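Local coordinates for galactose-binding like protein (Bacteroides thetaiotaomicron, PDB 7M1A), which is a SusE-like, calcium-binding protein, here its galactose-binding-like domain, that probably takes part in carbohydrate recognition and perhaps degradation, at residues Leu159-Trp162 and Ser163-Asn167. Sequence-based numbering, arbitrary orientation.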
loop_
_atom_site.group_PDB
_atom_site.type_symbol
_atom_site.label_atom_id
_atom_site.label_comp_id
_atom_site.label_asym_id
_atom_site.label_seq_id
_atom_site.Cartn_x
_atom_site.Cartn_y
_atom_site.Cartn_z
ATOM N N LEU A 159 -11.520 -12.189 13.072
ATOM C CA LEU A 159 -11.765 -12.543 14.468
ATOM C C LEU A 159 -11.063 -13.841 14.861
ATOM O O LEU A 159 -10.621 -13.986 15.998
ATOM C CB LEU A 159 -13.246 -12.729 14.722
ATOM C CG LEU A 159 -14.147 -11.558 14.375
ATOM C CD1 LEU A 159 -15.633 -11.957 14.496
ATOM C CD2 LEU A 159 -13.870 -10.369 15.287
ATOM N N LYS A 160 -10.977 -14.810 13.934
ATOM C CA LYS A 160 -10.339 -16.089 14.219
ATOM C C LYS A 160 -9.991 -16.755 12.915
ATOM O O LYS A 160 -10.850 -16.766 12.000
ATOM C CB LYS A 160 -11.257 -16.991 15.090
ATOM C CG LYS A 160 -10.652 -18.274 15.673
ATOM C CD LYS A 160 -11.728 -19.123 16.389
ATOM C CE LYS A 160 -11.992 -18.655 17.815
ATOM N NZ LYS A 160 -10.751 -18.186 18.498
ATOM N N ASN A 161 -8.780 -17.302 12.850
ATOM C CA ASN A 161 -8.438 -18.092 11.682
ATOM C C ASN A 161 -8.471 -19.587 12.008
ATOM O O ASN A 161 -8.834 -19.992 13.101
ATOM C CB ASN A 161 -7.065 -17.722 11.096
ATOM C CG ASN A 161 -5.925 -17.889 12.075
ATOM O OD1 ASN A 161 -5.925 -18.836 12.906
ATOM N ND2 ASN A 161 -4.948 -17.001 12.039
ATOM N N TRP A 162 -8.111 -20.419 11.035
ATOM C CA TRP A 162 -8.224 -21.877 11.228
ATOM C C TRP A 162 -7.161 -22.443 12.166
ATOM O O TRP A 162 -7.239 -23.641 12.469
ATOM C CB TRP A 162 -8.207 -22.572 9.846
ATOM C CG TRP A 162 -9.552 -22.573 9.187
ATOM C CD1 TRP A 162 -10.056 -21.692 8.235
ATOM C CD2 TRP A 162 -10.644 -23.428 9.574
ATOM N NE1 TRP A 162 -11.377 -21.996 7.978
ATOM C CE2 TRP A 162 -11.753 -23.056 8.794
ATOM C CE3 TRP A 162 -10.781 -24.466 10.530
ATOM C CZ2 TRP A 162 -12.987 -23.708 8.905
ATOM C CZ3 TRP A 162 -12.004 -25.107 10.650
ATOM C CH2 TRP A 162 -13.096 -24.722 9.844
ATOM N N SER A 163 -6.154 -21.643 12.568
ATOM C CA SER A 163 -5.186 -22.023 13.605
ATOM C C SER A 163 -5.541 -21.338 14.937
ATOM O O SER A 163 -4.742 -21.385 15.867
ATOM C CB SER A 163 -3.778 -21.636 13.109
ATOM O OG SER A 163 -3.473 -22.428 11.963
ATOM N N ASN A 164 -6.762 -20.820 15.055
ATOM C CA ASN A 164 -7.245 -20.300 16.336
ATOM C C ASN A 164 -6.477 -19.041 16.790
ATOM O O ASN A 164 -6.394 -18.736 17.995
ATOM C CB ASN A 164 -7.268 -21.357 17.458
ATOM C CG ASN A 164 -8.166 -20.928 18.599
ATOM O OD1 ASN A 164 -9.193 -20.284 18.373
ATOM N ND2 ASN A 164 -7.817 -21.307 19.823
ATOM N N ASN A 165 -6.046 -18.214 15.833
ATOM C CA ASN A 165 -5.465 -16.932 16.208
ATOM C C ASN A 165 -5.985 -15.816 15.282
ATOM O O ASN A 165 -6.940 -15.981 14.517
ATOM C CB ASN A 165 -3.939 -16.982 16.409
ATOM C CG ASN A 165 -3.179 -17.265 15.109
ATOM O OD1 ASN A 165 -3.137 -16.443 14.199
ATOM N ND2 ASN A 165 -2.537 -18.439 14.989
ATOM N N TYR A 166 -5.361 -14.629 15.398
ATOM C CA TYR A 166 -5.917 -13.408 14.807
ATOM C C TYR A 166 -5.310 -13.112 13.419
ATOM O O TYR A 166 -5.788 -12.186 12.770
ATOM C CB TYR A 166 -5.668 -12.191 15.713
ATOM C CG TYR A 166 -6.441 -12.175 16.997
ATOM C CD1 TYR A 166 -7.803 -12.437 17.046
ATOM C CD2 TYR A 166 -5.769 -12.065 18.210
ATOM C CE1 TYR A 166 -8.528 -12.415 18.258
ATOM C CE2 TYR A 166 -6.464 -12.068 19.417
ATOM C CZ TYR A 166 -7.839 -12.275 19.443
ATOM O OH TYR A 166 -8.532 -12.249 20.625
ATOM N N ASN A 167 -4.267 -13.866 12.983
ATOM C CA ASN A 167 -3.651 -13.636 11.682
ATOM C C ASN A 167 -4.631 -13.916 10.553
ATOM O O ASN A 167 -5.598 -14.634 10.706
ATOM C CB ASN A 167 -2.324 -14.408 11.608
ATOM C CG ASN A 167 -1.293 -13.745 12.488
ATOM O OD1 ASN A 167 -0.830 -12.629 12.172
ATOM N ND2 ASN A 167 -0.894 -14.398 13.569
#
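Between Asn161 and Asn164 the chain reverses through a type I beta turn, closed by Asn164 N on Asn161 O at 3.0 Å, and the bond of Asn161 N to Asn165 O at 2.8 Å continues the turn into the returning chain. A buried side chain placed inside its own turn can organise the whole loop, and Asn161 illustrates this. With chi1 at 59°, its CG sits between backbone N and carbonyl carbon, which turns the amide in towards the backbone of Ser163-Asn167. Asn161 OD1 accepts from Ser163 N at 2.8 Å and from Asn165 N at 3.0 Å, the two donors arriving from opposite faces of its plane. Asn161 ND2 uses both of its N-H groups as donors, to Asn167 O at 2.8 Å and Asn165 OD1 at 2.9 Å. The amide planes of Asn161 and Asn165 stand nearly perpendicular, and Asn165 OD1 also accepts from Asn167 N at 3.1 Å, forming an Asx turn, and from Asn167 ND2. On the exposed side Lys160 runs alongside Asn164, and bends at chi3 and chi4 bring its NZ into a hydrogen bond with Asn164 OD1 (2.6 Å). Leu159 O lies at the edge of the Tyr166 ring. Beyond the loop, Asn167 OD1 bonds Thr47, Ser163 OG bonds the Asp85 carbonyl, and Leu159 and Lys160 form a classic beta bulge opposite Arg90 of strand 88-96. With an alanine here in place of Asn161, Ser163 N, Asn165 N and the Asn167 carbonyl would probably lose their partner, and the loop would be likely to shift. Four bonds thus fix the rotation of one buried amide, which ties the end of strand 160-161 to the connection leading into strand 169-176.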